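Local structure of bacilliredoxin BrxA (3FHK) at residues A26-L31 and D79-V84; L49-S54 and P108-L113. The protein reduces mixed disulfides between protein thiols and bacillithiol, acting as a dithiol bacilliredoxin, and has protein disulfide isomerase activity. The protein carries 2 engineered substitutions. All blocks are in the same frame, centred on the assembly; numbering follows the deposited sequence.

In the fold
Both contacts belong to one mixed sheet of a thioredoxin-like fold; strand 47-53 is part of interaction 2 and neighbours strand 80-85 of interaction 1. Interaction 1 adds the short outermost strand 29-30 in parallel to strand 80-85 and is partly buried, with Gly27 and Glu29 exposed. Interaction 2 pairs strand 47-53 antiparallel with strand 109-114, and all its touching residues are buried. The two meet where Val84 O lies 2.7 Å from Asn53 N, a probable hydrogen bond, and where Phe28 packs on Val51. The edge contact joins a CH-pi contact of Phe28 and Thr81 and a Leu31-Val82 packing to three parallel backbone bonds; the central one is mainly aliphatic and ends beside the active-site cysteines.

Interaction 1: residues A26-L31 and D79-V84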
ATOM      1  N   ALA A  26      11.433   7.513 -29.295  1.00 46.46           N
ATOM      2  CA  ALA A  26      11.054   8.097 -30.573  1.00 45.03           C
ATOM      3  C   ALA A  26      11.881   9.355 -30.875  1.00 46.26           C
ATOM      4  O   ALA A  26      11.515  10.164 -31.726  1.00 48.18           O
ATOM      5  CB  ALA A  26       9.574   8.412 -30.590  1.00 39.56           C
ATOM      6  N   GLY A  27      13.001   9.515 -30.183  1.00 36.60           N
ATOM      7  CA  GLY A  27      13.880  10.634 -30.451  1.00 36.97           C
ATOM      8  C   GLY A  27      13.563  11.911 -29.677  1.00 38.29           C
ATOM      9  O   GLY A  27      14.267  12.893 -29.837  1.00 42.62           O
ATOM     10  N   PHE A  28      12.515  11.914 -28.847  1.00 40.50           N
ATOM     11  CA  PHE A  28      12.272  13.061 -27.953  1.00 48.18           C
ATOM     12  C   PHE A  28      13.248  13.032 -26.787  1.00 52.66           C
ATOM     13  O   PHE A  28      13.303  12.059 -26.026  1.00 54.39           O
ATOM     14  CB  PHE A  28      10.829  13.119 -27.422  1.00 36.18           C
ATOM     15  CG  PHE A  28       9.812  13.422 -28.478  1.00 37.90           C
ATOM     16  CD1 PHE A  28       9.589  12.527 -29.522  1.00 36.77           C
ATOM     17  CD2 PHE A  28       9.080  14.598 -28.437  1.00 39.60           C
ATOM     18  CE1 PHE A  28       8.655  12.799 -30.514  1.00 36.69           C
ATOM     19  CE2 PHE A  28       8.134  14.880 -29.419  1.00 42.53           C
ATOM     20  CZ  PHE A  28       7.923  13.981 -30.462  1.00 43.25           C
ATOM     21  N   GLU A  29      14.028  14.099 -26.670  1.00 46.20           N
ATOM     22  CA  GLU A  29      14.974  14.238 -25.575  1.00 50.03           C
ATOM     23  C   GLU A  29      14.287  14.635 -24.276  1.00 42.85           C
ATOM     24  O   GLU A  29      13.522  15.605 -24.222  1.00 44.50           O
ATOM     25  CB  GLU A  29      16.053  15.262 -25.913  1.00 52.08           C
ATOM     26  CG  GLU A  29      16.994  15.529 -24.757  1.00 63.35           C
ATOM     27  CD  GLU A  29      18.216  16.308 -25.179  1.00 75.68           C
ATOM     28  OE1 GLU A  29      18.646  16.140 -26.340  1.00 84.26           O
ATOM     29  OE2 GLU A  29      18.748  17.081 -24.354  1.00 77.20           O
ATOM     30  N   GLU A  30      14.579  13.873 -23.231  1.00 38.23           N
ATOM     31  CA  GLU A  30      14.085  14.160 -21.894  1.00 44.50           C
ATOM     32  C   GLU A  30      14.831  15.332 -21.273  1.00 35.46           C
ATOM     33  O   GLU A  30      16.055  15.359 -21.269  1.00 37.83           O
ATOM     34  CB  GLU A  30      14.266  12.942 -20.989  1.00 43.52           C
ATOM     35  CG  GLU A  30      13.067  12.060 -20.910  1.00 54.08           C
ATOM     36  CD  GLU A  30      13.128  11.115 -19.731  1.00 64.15           C
ATOM     37  OE1 GLU A  30      14.101  10.337 -19.628  1.00 66.40           O
ATOM     38  OE2 GLU A  30      12.190  11.152 -18.909  1.00 61.59           O
ATOM     39  N   LEU A  31      14.089  16.304 -20.756  1.00 32.04           N
ATOM     40  CA  LEU A  31      14.691  17.306 -19.885  1.00 33.42           C
ATOM     41  C   LEU A  31      14.094  17.100 -18.510  1.00 34.16           C
ATOM     42  O   LEU A  31      12.932  17.395 -18.282  1.00 39.97           O
ATOM     43  CB  LEU A  31      14.443  18.714 -20.411  1.00 29.16           C
ATOM     44  CG  LEU A  31      14.856  18.861 -21.882  1.00 35.28           C
ATOM     45  CD1 LEU A  31      14.137  20.030 -22.528  1.00 32.70           C
ATOM     46  CD2 LEU A  31      16.369  18.998 -22.032  1.00 34.72           C
ATOM     47  N   ASP A  79      12.921  20.685 -36.146  1.00 37.09           N
ATOM     48  CA  ASP A  79      14.327  20.336 -36.033  1.00 39.70           C
ATOM     49  C   ASP A  79      14.628  19.615 -34.715  1.00 42.43           C
ATOM     50  O   ASP A  79      15.500  18.757 -34.663  1.00 43.69           O
ATOM     51  CB  ASP A  79      15.175  21.602 -36.150  1.00 43.55           C
ATOM     52  CG  ASP A  79      14.868  22.387 -37.413  1.00 53.60           C
ATOM     53  OD1 ASP A  79      14.981  21.811 -38.521  1.00 58.63           O
ATOM     54  OD2 ASP A  79      14.506  23.577 -37.298  1.00 50.62           O
ATOM     55  N   ASN A  80      13.924  19.983 -33.645  1.00 45.33           N
ATOM     56  CA  ASN A  80      14.139  19.359 -32.337  1.00 38.71           C
ATOM     57  C   ASN A  80      12.842  18.850 -31.720  1.00 44.34           C
ATOM     58  O   ASN A  80      11.753  19.365 -32.004  1.00 44.63           O
ATOM     59  CB  ASN A  80      14.796  20.338 -31.360  1.00 35.13           C
ATOM     60  CG  ASN A  80      15.900  21.151 -32.005  1.00 47.16           C
ATOM     61  OD1 ASN A  80      16.894  20.598 -32.462  1.00 49.75           O
ATOM     62  ND2 ASN A  80      15.731  22.473 -32.040  1.00 52.58           N
ATOM     63  N   THR A  81      12.979  17.846 -30.863  1.00 35.05           N
ATOM     64  CA  THR A  81      11.861  17.277 -30.126  1.00 31.53           C
ATOM     65  C   THR A  81      12.325  16.999 -28.709  1.00 34.35           C
ATOM     66  O   THR A  81      13.368  16.380 -28.487  1.00 30.65           O
ATOM     67  CB  THR A  81      11.421  15.937 -30.724  1.00 37.27           C
ATOM     68  OG1 THR A  81      12.570  15.104 -30.868  1.00 39.28           O
ATOM     69  CG2 THR A  81      10.767  16.132 -32.085  1.00 40.39           C
ATOM     70  N   VAL A  82      11.561  17.467 -27.738  1.00 31.19           N
ATOM     71  CA  VAL A  82      11.968  17.303 -26.353  1.00 34.67           C
ATOM     72  C   VAL A  82      10.729  17.192 -25.490  1.00 37.99           C
ATOM     73  O   VAL A  82       9.618  17.521 -25.909  1.00 35.73           O
ATOM     74  CB  VAL A  82      12.841  18.479 -25.860  1.00 26.80           C
ATOM     75  CG1 VAL A  82      13.972  18.753 -26.839  1.00 27.06           C
ATOM     76  CG2 VAL A  82      12.001  19.716 -25.654  1.00 28.81           C
ATOM     77  N   THR A  83      10.910  16.699 -24.284  1.00 33.60           N
ATOM     78  CA  THR A  83       9.766  16.525 -23.426  1.00 36.37           C
ATOM     79  C   THR A  83      10.129  16.770 -21.981  1.00 36.91           C
ATOM     80  O   THR A  83      11.272  16.569 -21.562  1.00 29.26           O
ATOM     81  CB  THR A  83       9.130  15.117 -23.601  1.00 32.62           C
ATOM     82  OG1 THR A  83       8.086  14.950 -22.642  1.00 32.62           O
ATOM     83  CG2 THR A  83      10.174  14.013 -23.432  1.00 28.68           C
ATOM     84  N   VAL A  84       9.141  17.247 -21.243  1.00 33.43           N
ATOM     85  CA  VAL A  84       9.221  17.331 -19.805  1.00 36.38           C
ATOM     86  C   VAL A  84       8.020  16.565 -19.290  1.00 34.36           C
ATOM     87  O   VAL A  84       6.963  16.564 -19.925  1.00 35.31           O
ATOM     88  CB  VAL A  84       9.169  18.787 -19.320  1.00 34.92           C
ATOM     89  CG1 VAL A  84      10.512  19.483 -19.567  1.00 32.80           C
ATOM     90  CG2 VAL A  84       8.037  19.526 -20.021  1.00 26.97           C
TER
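Thr81 lays its CB over one face of the Phe28 ring, 3.6 Å from the ring centroid and 14° off the normal, the geometry of a CH-pi contact. The methine is displaced toward the rim, the two side chains cross at about a right angle, and Thr81 CG2 reaches Phe28 CZ at 3.9 Å. With OG1 set between its own backbone N and carbonyl carbon (chi1 51°), Thr81 gives Gly27 O a weak hydrogen bond. An alanine at Phe28 would probably open a gap beside Thr81 CB and CG2, as only its CB would remain near Thr83. Beyond the ring the strands pair in parallel: Glu29 N donates to Thr81 O, Thr83 N to Glu29 O, and Leu31 N to Thr83 O at 2.9 Å. Leu31 CD1 meets Val82 CG2 at 3.8 Å, the two side chains crossing obliquely. Glu30 turns its acid to a salt bridge with Arg20. A Schellman motif with Gly27 as its C-prime residue ends helix 2-24 just before this strand. Leu31 and Val82 lie against Phe40 of helix 34-43, while Phe28 packs on Leu23 of helix 2-24 and on Leu49 and Val51 of strand 47-53, to which strand 80-85 is hydrogen-bonded on its other side.

Interaction 2: residues L49-S54 and P108-L113; sequences LVVVNS and PSMALL
Val52 and Ser109 meet through their peptide carbonyls, the flat groups of this contact. At the edge of the Val52 carbonyl, in its plane and on a lone pair, comes Ser109 N at 3.1 Å. Beside the same oxygen, Pro108 CA comes to 3.1 Å from Val52 O in a CA-H...O contact, with CB close behind. Pro108 CD is 4.1 Å from Ser54 CB. The return bond, Val52 N to Ser109 O at 2.7 Å, has its donor tilted 22° from the carbonyl plane. Val50 and Ala111 form the second hydrogen-bonded pair; Val50 N points almost straight at Ala111 O, 2.7 Å away with 177° at the hydrogen, and Ala111 N answers to Val50 O. The strand axes run at 164°, so the pairing is antiparallel.

On the face carrying Val51 and Met110, these two side chains lie side by side and point the same way, Val51 CG2 to Met110 CG 4.1 Å. Beyond CG the Met110 chain leads away, and the side chain packs on Ile135 and Leu139 of helix 132-146. On the other face Val50 CG2 presses on Leu113 CD2 at 3.5 Å, tighter than usual for carbons. There too Ser109 OG, set between its backbone N and carbonyl carbon, meets Val52 CB at 3.5 Å, its polar need met by a hydrogen bond with Ser106 O.

Aliphatic cover on both faces thus encloses four backbone bonds, which engage the N-H and C=O groups of Val50, Val52, Ser109 and Ala111. The cis peptide before Pro108 is the cis-proline feature of the thioredoxin fold. Here Pro108 touches Cys58, while Ser54 OG hydrogen-bonds with Cys56 N; these two contacts at the strand ends probably help hold the CXC motif against the sheet.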
ATOM      1  N   LEU A  49       9.430  20.884 -31.152  1.00 29.13           N
ATOM      2  CA  LEU A  49       8.203  20.378 -30.555  1.00 33.20           C
ATOM      3  C   LEU A  49       8.498  19.981 -29.120  1.00 31.27           C
ATOM      4  O   LEU A  49       9.335  19.120 -28.858  1.00 32.96           O
ATOM      5  CB  LEU A  49       7.643  19.178 -31.322  1.00 25.18           C
ATOM      6  CG  LEU A  49       6.367  18.615 -30.688  1.00 33.58           C
ATOM      7  CD1 LEU A  49       5.286  19.669 -30.727  1.00 31.43           C
ATOM      8  CD2 LEU A  49       5.893  17.316 -31.374  1.00 26.46           C
ATOM      9  N   VAL A  50       7.822  20.640 -28.196  1.00 32.71           N
ATOM     10  CA  VAL A  50       7.930  20.319 -26.792  1.00 28.92           C
ATOM     11  C   VAL A  50       6.661  19.572 -26.431  1.00 32.52           C
ATOM     12  O   VAL A  50       5.544  20.009 -26.748  1.00 31.01           O
ATOM     13  CB  VAL A  50       8.050  21.605 -25.928  1.00 32.61           C
ATOM     14  CG1 VAL A  50       8.025  21.268 -24.438  1.00 26.11           C
ATOM     15  CG2 VAL A  50       9.330  22.396 -26.297  1.00 18.15           C
ATOM     16  N   VAL A  51       6.824  18.425 -25.793  1.00 31.92           N
ATOM     17  CA  VAL A  51       5.674  17.702 -25.278  1.00 32.16           C
ATOM     18  C   VAL A  51       5.720  17.719 -23.765  1.00 32.04           C
ATOM     19  O   VAL A  51       6.700  17.296 -23.148  1.00 30.74           O
ATOM     20  CB  VAL A  51       5.627  16.249 -25.771  1.00 32.12           C
ATOM     21  CG1 VAL A  51       4.459  15.503 -25.117  1.00 24.29           C
ATOM     22  CG2 VAL A  51       5.516  16.216 -27.290  1.00 27.45           C
ATOM     23  N   VAL A  52       4.668  18.252 -23.170  1.00 28.28           N
ATOM     24  CA  VAL A  52       4.518  18.162 -21.733  1.00 27.54           C
ATOM     25  C   VAL A  52       3.769  16.885 -21.418  1.00 30.94           C
ATOM     26  O   VAL A  52       2.549  16.790 -21.608  1.00 33.67           O
ATOM     27  CB  VAL A  52       3.787  19.367 -21.165  1.00 23.89           C
ATOM     28  CG1 VAL A  52       3.545  19.162 -19.677  1.00 20.15           C
ATOM     29  CG2 VAL A  52       4.612  20.611 -21.413  1.00 32.65           C
ATOM     30  N   ASN A  53       4.527  15.901 -20.951  1.00 30.93           N
ATOM     31  CA  ASN A  53       4.027  14.555 -20.760  1.00 32.43           C
ATOM     32  C   ASN A  53       3.250  14.458 -19.451  1.00 33.49           C
ATOM     33  O   ASN A  53       3.283  15.387 -18.643  1.00 31.28           O
ATOM     34  CB  ASN A  53       5.197  13.568 -20.793  1.00 33.71           C
ATOM     35  CG  ASN A  53       4.768  12.159 -21.166  1.00 35.97           C
ATOM     36  OD1 ASN A  53       3.592  11.902 -21.437  1.00 31.29           O
ATOM     37  ND2 ASN A  53       5.722  11.236 -21.170  1.00 34.97           N
ATOM     38  N   SER A  54       2.544  13.345 -19.257  1.00 37.83           N
ATOM     39  CA  SER A  54       1.673  13.163 -18.096  1.00 37.96           C
ATOM     40  C   SER A  54       1.275  11.692 -17.958  1.00 42.07           C
ATOM     41  O   SER A  54       1.322  10.944 -18.925  1.00 37.05           O
ATOM     42  CB  SER A  54       0.414  14.032 -18.240  1.00 33.26           C
ATOM     43  OG  SER A  54      -0.631  13.592 -17.378  1.00 43.56           O
ATOM     44  N   PRO A 108      -1.646  16.636 -20.406  1.00 33.80           N
ATOM     45  CA  PRO A 108      -0.515  16.852 -21.306  1.00 33.58           C
ATOM     46  C   PRO A 108      -0.752  18.112 -22.110  1.00 33.03           C
ATOM     47  O   PRO A 108      -1.880  18.576 -22.198  1.00 32.56           O
ATOM     48  CB  PRO A 108      -0.600  15.643 -22.245  1.00 26.70           C
ATOM     49  CG  PRO A 108      -2.078  15.338 -22.276  1.00 24.61           C
ATOM     50  CD  PRO A 108      -2.458  15.479 -20.842  1.00 25.20           C
ATOM     51  N   SER A 109       0.301  18.665 -22.686  1.00 30.45           N
ATOM     52  CA  SER A 109       0.135  19.779 -23.604  1.00 30.32           C
ATOM     53  C   SER A 109       1.347  19.800 -24.525  1.00 30.99           C
ATOM     54  O   SER A 109       2.310  19.069 -24.298  1.00 29.32           O
ATOM     55  CB  SER A 109      -0.063  21.102 -22.841  1.00 27.92           C
ATOM     56  OG  SER A 109       1.036  21.387 -21.985  1.00 28.62           O
ATOM     57  N   MET A 110       1.300  20.611 -25.570  1.00 32.58           N
ATOM     58  CA  MET A 110       2.399  20.643 -26.530  1.00 31.75           C
ATOM     59  C   MET A 110       2.684  22.074 -26.993  1.00 36.14           C
ATOM     60  O   MET A 110       1.768  22.873 -27.162  1.00 31.11           O
ATOM     61  CB  MET A 110       2.079  19.745 -27.722  1.00 21.83           C
ATOM     62  CG  MET A 110       1.923  18.259 -27.374  1.00 30.65           C
ATOM     63  SD  MET A 110       1.530  17.215 -28.804  1.00 30.53           S
ATOM     64  CE  MET A 110      -0.246  17.132 -28.650  1.00 45.49           C
ATOM     65  N   ALA A 111       3.958  22.401 -27.176  1.00 29.37           N
ATOM     66  CA  ALA A 111       4.318  23.661 -27.795  1.00 24.62           C
ATOM     67  C   ALA A 111       5.274  23.470 -28.961  1.00 33.31           C
ATOM     68  O   ALA A 111       6.234  22.697 -28.876  1.00 34.60           O
ATOM     69  CB  ALA A 111       4.916  24.637 -26.766  1.00 30.30           C
ATOM     70  N   LEU A 112       4.974  24.173 -30.051  1.00 29.75           N
ATOM     71  CA  LEU A 112       5.884  24.350 -31.169  1.00 27.05           C
ATOM     72  C   LEU A 112       6.640  25.661 -30.939  1.00 34.47           C
ATOM     73  O   LEU A 112       6.025  26.732 -30.815  1.00 28.94           O
ATOM     74  CB  LEU A 112       5.101  24.435 -32.481  1.00 27.18           C
ATOM     75  CG  LEU A 112       5.657  23.742 -33.734  1.00 41.87           C
ATOM     76  CD1 LEU A 112       5.260  24.496 -34.998  1.00 33.24           C
ATOM     77  CD2 LEU A 112       7.165  23.565 -33.681  1.00 46.33           C
ATOM     78  N   LEU A 113       7.966  25.572 -30.867  1.00 40.32           N
ATOM     79  CA  LEU A 113       8.824  26.745 -30.677  1.00 38.21           C
ATOM     80  C   LEU A 113       9.542  27.140 -31.954  1.00 41.05           C
ATOM     81  O   LEU A 113       9.840  26.300 -32.798  1.00 41.35           O
ATOM     82  CB  LEU A 113       9.915  26.437 -29.655  1.00 38.04           C
ATOM     83  CG  LEU A 113       9.629  26.476 -28.157  1.00 43.58           C
ATOM     84  CD1 LEU A 113       8.168  26.226 -27.849  1.00 43.05           C
ATOM     85  CD2 LEU A 113      10.525  25.461 -27.472  1.00 43.21           C
TER